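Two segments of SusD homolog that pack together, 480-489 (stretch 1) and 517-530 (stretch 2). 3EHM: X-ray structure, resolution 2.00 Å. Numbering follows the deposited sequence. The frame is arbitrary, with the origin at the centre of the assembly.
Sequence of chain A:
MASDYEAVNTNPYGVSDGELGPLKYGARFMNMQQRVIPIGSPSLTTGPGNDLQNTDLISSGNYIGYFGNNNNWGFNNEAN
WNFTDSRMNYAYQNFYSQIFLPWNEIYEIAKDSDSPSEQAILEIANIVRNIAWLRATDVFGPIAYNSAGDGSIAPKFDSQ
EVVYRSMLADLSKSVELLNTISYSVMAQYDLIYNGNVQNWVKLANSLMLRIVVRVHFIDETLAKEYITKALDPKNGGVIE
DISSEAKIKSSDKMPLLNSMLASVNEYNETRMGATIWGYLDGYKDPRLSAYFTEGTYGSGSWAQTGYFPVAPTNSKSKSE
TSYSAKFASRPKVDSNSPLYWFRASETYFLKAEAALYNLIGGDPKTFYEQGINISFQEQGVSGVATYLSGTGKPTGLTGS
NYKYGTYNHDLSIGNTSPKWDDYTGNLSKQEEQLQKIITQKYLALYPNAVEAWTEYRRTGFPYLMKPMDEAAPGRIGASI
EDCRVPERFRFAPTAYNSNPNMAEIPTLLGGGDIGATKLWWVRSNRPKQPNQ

Stretch 1 (480-489) IEDCRVPERF
Stretch 2, residues 517-530: TKLWWVRSNRPKQP

Two irregular segments of the SusD homolog, 480-489 and 517-530, pack without helix or strand and bury 530 Å² between them, summed over both sides. They run in opposite senses: the CA of E487 lies 5.3 Å from the CA of K518, while the CA of D482 lies 8.4 Å from the CA of K528, so the start of stretch 2 meets the end of stretch 1.

T517 (phi/psi -74/118, chi1 m) offers its carbonyl: T517 O is 3.5 Å from E487 CB and 3.1 Å from R488 CD. R488, extended at -178/166 with chi1 p, chi2 t and chi3 m, lays its aliphatic portion here; its guanidinium nitrogens are hydrogen-bonded elsewhere in the structure. K518 (-67/139) turns its CA-CB bond away and extends m, t, t, t, yet its CG rests 3.8 Å from E487 CD.

L519 (-79/170, rotamer m, t) supplies the apolar cover, with CD1 3.8 Å from E487 O and CD2 3.7 Å from R488 CD. Its backbone is tied across by water 2, which accepts from L519 N (3.0 Å) and donates to E487 O (2.8 Å) and E487 OE1 (2.9 Å). A type I turn then runs from L519 to V522 through W520 (-55/-44) and W521 (-80/3), closed by a weak hydrogen bond from V522 N to L519 O, 3.4 Å. V522 (chi1 t) points toward stretch 1, its CG2 4.4 Å from E487 OE1. From R523 to N525 the chain swings out of reach, N525 adopting 57/38.

R526 (-61/127; chi1 to chi3 t, t, p) returns to make the central contact. Its guanidinium meets the carboxylate of buried E487 (rotamer m, m) edge-on in a two-pronged salt bridge: NH2 to OE2 is 2.8 Å and NH1 to OE1 3.2 Å, both nearly straight. Charge pairing and water 2 thus satisfy a carboxylate that would otherwise be costly to bury.

P527 (-67/160) stays out of reach. K528 (-139/145; m, t, p, t) points back, and its flexible chain suits an exposed margin: NZ forms salt bridges with E481 OE1 at 3.5 Å and, a long one, with D482 OD1 at 4.0 Å. Q529 (-66/136; chi1 and chi2 t) extends so that its OE1 accepts from R484 NH1 at 2.7 Å, almost linearly and near the guanidinium plane. R484 reaches it through an extended side chain (m, t, t). Water 1 finishes the junction, accepting from R484 NH2 at 2.7 Å and donating to P530 O at 2.8 Å.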

# COMPACT_ATOMS: atom_id res chain seq x y z
N ILE A 480 19.26 14.08 3.71
CA ILE A 480 18.52 14.50 2.53
C ILE A 480 19.28 14.13 1.26
O ILE A 480 19.76 15.01 0.55
CB ILE A 480 18.30 16.02 2.53
CG1 ILE A 480 17.88 16.48 3.93
CG2 ILE A 480 17.23 16.40 1.52
CD1 ILE A 480 18.07 17.97 4.16
N GLU A 481 19.40 12.83 0.99
CA GLU A 481 20.11 12.35 -0.20
C GLU A 481 19.97 10.84 -0.29
O GLU A 481 19.92 10.27 -1.38
CB GLU A 481 21.59 12.73 -0.13
CG GLU A 481 22.13 13.37 -1.41
CD GLU A 481 23.41 12.71 -1.89
OE1 GLU A 481 23.36 11.52 -2.28
OE2 GLU A 481 24.47 13.39 -1.89
N ASP A 482 19.91 10.19 0.87
CA ASP A 482 19.76 8.75 0.94
C ASP A 482 18.30 8.35 1.19
O ASP A 482 17.91 7.22 0.93
CB ASP A 482 20.64 8.17 2.04
CG ASP A 482 22.12 8.35 1.76
OD1 ASP A 482 22.61 7.78 0.77
OD2 ASP A 482 22.78 9.07 2.54
N CYS A 483 17.52 9.30 1.71
CA CYS A 483 16.11 9.05 2.00
C CYS A 483 15.13 10.13 1.57
O CYS A 483 15.23 11.29 1.99
CB CYS A 483 15.91 8.80 3.51
SG CYS A 483 16.53 7.20 4.12
N ARG A 484 14.18 9.75 0.72
CA ARG A 484 13.13 10.66 0.29
C ARG A 484 11.88 10.21 1.04
O ARG A 484 10.87 10.91 1.06
CB ARG A 484 12.92 10.60 -1.22
CG ARG A 484 14.08 11.22 -1.98
CD ARG A 484 13.76 11.47 -3.45
NE ARG A 484 14.92 12.05 -4.11
CZ ARG A 484 15.00 12.33 -5.40
NH1 ARG A 484 13.97 12.09 -6.21
NH2 ARG A 484 16.12 12.85 -5.89
N VAL A 485 11.98 9.04 1.67
CA VAL A 485 10.90 8.46 2.48
C VAL A 485 11.54 7.63 3.58
O VAL A 485 12.68 7.20 3.44
CB VAL A 485 9.97 7.52 1.66
CG1 VAL A 485 9.51 8.21 0.39
CG2 VAL A 485 10.68 6.21 1.34
N PRO A 486 10.83 7.40 4.70
CA PRO A 486 11.45 6.58 5.74
C PRO A 486 11.55 5.15 5.20
O PRO A 486 10.75 4.74 4.36
CB PRO A 486 10.45 6.68 6.90
CG PRO A 486 9.78 8.01 6.67
CD PRO A 486 9.58 8.01 5.18
N GLU A 487 12.54 4.39 5.67
CA GLU A 487 12.71 3.01 5.22
C GLU A 487 11.76 2.09 5.98
O GLU A 487 11.50 0.96 5.56
CB GLU A 487 14.15 2.54 5.45
CG GLU A 487 15.23 3.25 4.63
CD GLU A 487 15.15 2.94 3.14
OE1 GLU A 487 14.52 1.93 2.76
OE2 GLU A 487 15.73 3.72 2.35
N ARG A 488 11.24 2.57 7.10
CA ARG A 488 10.33 1.77 7.93
C ARG A 488 9.87 2.59 9.12
O ARG A 488 10.43 3.64 9.41
CB ARG A 488 11.08 0.54 8.48
CG ARG A 488 12.25 0.90 9.42
CD ARG A 488 12.98 -0.33 9.96
NE ARG A 488 12.24 -1.04 10.99
CZ ARG A 488 12.24 -0.73 12.29
NH1 ARG A 488 12.95 0.30 12.73
NH2 ARG A 488 11.53 -1.44 13.15
N PHE A 489 8.83 2.10 9.80
CA PHE A 489 8.34 2.74 11.01
C PHE A 489 9.19 2.07 12.09
O PHE A 489 9.72 0.98 11.87
CB PHE A 489 6.87 2.38 11.28
CG PHE A 489 5.88 3.40 10.78
CD1 PHE A 489 6.30 4.55 10.11
CD2 PHE A 489 4.51 3.21 10.99
CE1 PHE A 489 5.37 5.49 9.65
CE2 PHE A 489 3.58 4.14 10.53
CZ PHE A 489 4.01 5.28 9.86
N THR A 517 16.63 2.39 9.00
CA THR A 517 17.07 1.01 8.78
C THR A 517 16.31 0.30 7.66
O THR A 517 15.10 0.11 7.74
CB THR A 517 16.96 0.21 10.09
OG1 THR A 517 17.79 0.82 11.08
CG2 THR A 517 17.38 -1.23 9.88
N LYS A 518 17.04 -0.09 6.62
CA LYS A 518 16.45 -0.77 5.48
C LYS A 518 15.91 -2.15 5.84
O LYS A 518 16.55 -2.91 6.57
CB LYS A 518 17.47 -0.90 4.35
CG LYS A 518 17.90 0.42 3.74
CD LYS A 518 18.90 0.19 2.61
CE LYS A 518 19.40 1.50 2.03
NZ LYS A 518 20.27 1.26 0.85
N LEU A 519 14.74 -2.48 5.30
CA LEU A 519 14.14 -3.77 5.57
C LEU A 519 14.78 -4.87 4.74
O LEU A 519 15.57 -4.61 3.84
CB LEU A 519 12.63 -3.70 5.36
CG LEU A 519 11.97 -2.75 6.37
CD1 LEU A 519 10.47 -2.67 6.13
CD2 LEU A 519 12.26 -3.25 7.78
N TRP A 520 14.43 -6.11 5.07
CA TRP A 520 14.98 -7.29 4.41
C TRP A 520 14.87 -7.38 2.89
O TRP A 520 15.84 -7.77 2.24
CB TRP A 520 14.36 -8.54 5.04
CG TRP A 520 14.81 -9.82 4.41
CD1 TRP A 520 16.08 -10.34 4.40
CD2 TRP A 520 14.00 -10.74 3.67
NE1 TRP A 520 16.10 -11.54 3.71
CE2 TRP A 520 14.84 -11.80 3.25
CE3 TRP A 520 12.64 -10.78 3.33
CZ2 TRP A 520 14.36 -12.88 2.51
CZ3 TRP A 520 12.17 -11.86 2.59
CH2 TRP A 520 13.03 -12.89 2.18
N TRP A 521 13.71 -7.05 2.33
CA TRP A 521 13.53 -7.15 0.88
C TRP A 521 14.10 -6.04 0.00
O TRP A 521 13.93 -6.07 -1.22
CB TRP A 521 12.05 -7.37 0.54
CG TRP A 521 11.06 -6.64 1.41
CD1 TRP A 521 10.13 -7.21 2.24
CD2 TRP A 521 10.89 -5.23 1.53
NE1 TRP A 521 9.39 -6.23 2.87
CE2 TRP A 521 9.84 -5.01 2.45
CE3 TRP A 521 11.53 -4.12 0.95
CZ2 TRP A 521 9.41 -3.72 2.81
CZ3 TRP A 521 11.10 -2.84 1.31
CH2 TRP A 521 10.05 -2.65 2.23
N VAL A 522 14.78 -5.06 0.60
CA VAL A 522 15.33 -3.97 -0.21
C VAL A 522 16.42 -4.56 -1.10
O VAL A 522 17.37 -5.16 -0.60
CB VAL A 522 15.93 -2.86 0.66
CG1 VAL A 522 16.58 -1.80 -0.23
CG2 VAL A 522 14.85 -2.23 1.52
N ARG A 523 16.28 -4.39 -2.41
CA ARG A 523 17.26 -4.95 -3.33
C ARG A 523 18.60 -4.23 -3.30
O ARG A 523 18.69 -3.05 -2.95
CB ARG A 523 16.71 -4.96 -4.76
CG ARG A 523 16.58 -3.59 -5.44
CD ARG A 523 15.85 -3.76 -6.76
NE ARG A 523 15.75 -2.54 -7.55
CZ ARG A 523 16.36 -2.36 -8.72
NH1 ARG A 523 17.11 -3.32 -9.24
NH2 ARG A 523 16.18 -1.23 -9.40
N SER A 524 19.64 -4.96 -3.67
CA SER A 524 20.99 -4.41 -3.70
C SER A 524 21.11 -3.46 -4.89
O SER A 524 20.38 -3.59 -5.87
CB SER A 524 22.02 -5.53 -3.84
OG SER A 524 22.00 -6.37 -2.70
N ASN A 525 22.03 -2.51 -4.78
CA ASN A 525 22.26 -1.55 -5.85
C ASN A 525 20.98 -0.80 -6.22
O ASN A 525 20.74 -0.53 -7.40
CB ASN A 525 22.81 -2.29 -7.08
CG ASN A 525 23.95 -3.25 -6.74
OD1 ASN A 525 25.05 -2.82 -6.41
ND2 ASN A 525 23.68 -4.55 -6.82
N ARG A 526 20.17 -0.47 -5.22
CA ARG A 526 18.92 0.25 -5.47
C ARG A 526 19.22 1.61 -6.10
O ARG A 526 20.00 2.40 -5.57
CB ARG A 526 18.15 0.43 -4.15
CG ARG A 526 16.72 0.89 -4.34
CD ARG A 526 16.01 1.00 -2.99
NE ARG A 526 16.62 2.01 -2.14
CZ ARG A 526 16.30 2.21 -0.86
NH1 ARG A 526 15.37 1.47 -0.28
NH2 ARG A 526 16.90 3.17 -0.18
N PRO A 527 18.58 1.91 -7.24
CA PRO A 527 18.76 3.16 -7.98
C PRO A 527 18.25 4.41 -7.26
O PRO A 527 17.42 4.33 -6.36
CB PRO A 527 17.98 2.93 -9.28
CG PRO A 527 17.82 1.43 -9.36
CD PRO A 527 17.61 1.04 -7.93
N LYS A 528 18.76 5.56 -7.69
CA LYS A 528 18.38 6.86 -7.14
C LYS A 528 18.26 7.83 -8.32
O LYS A 528 19.01 7.73 -9.28
CB LYS A 528 19.46 7.36 -6.18
CG LYS A 528 19.59 6.51 -4.93
CD LYS A 528 20.97 6.65 -4.30
CE LYS A 528 21.27 8.09 -3.90
NZ LYS A 528 22.59 8.18 -3.20
N GLN A 529 17.32 8.77 -8.24
CA GLN A 529 17.15 9.73 -9.32
C GLN A 529 18.38 10.63 -9.39
O GLN A 529 18.87 11.10 -8.37
CB GLN A 529 15.91 10.60 -9.09
CG GLN A 529 15.72 11.66 -10.18
CD GLN A 529 14.51 12.54 -9.94
OE1 GLN A 529 14.09 12.75 -8.80
NE2 GLN A 529 13.95 13.08 -11.02
N PRO A 530 18.90 10.89 -10.61
CA PRO A 530 20.08 11.75 -10.78
C PRO A 530 19.85 13.12 -10.16
O PRO A 530 18.71 13.55 -9.99
CB PRO A 530 20.22 11.84 -12.30
CG PRO A 530 19.62 10.56 -12.79
CD PRO A 530 18.40 10.41 -11.91
O HOH W 1 16.86 14.33 -8.08
O HOH W 2 13.16 -0.39 3.74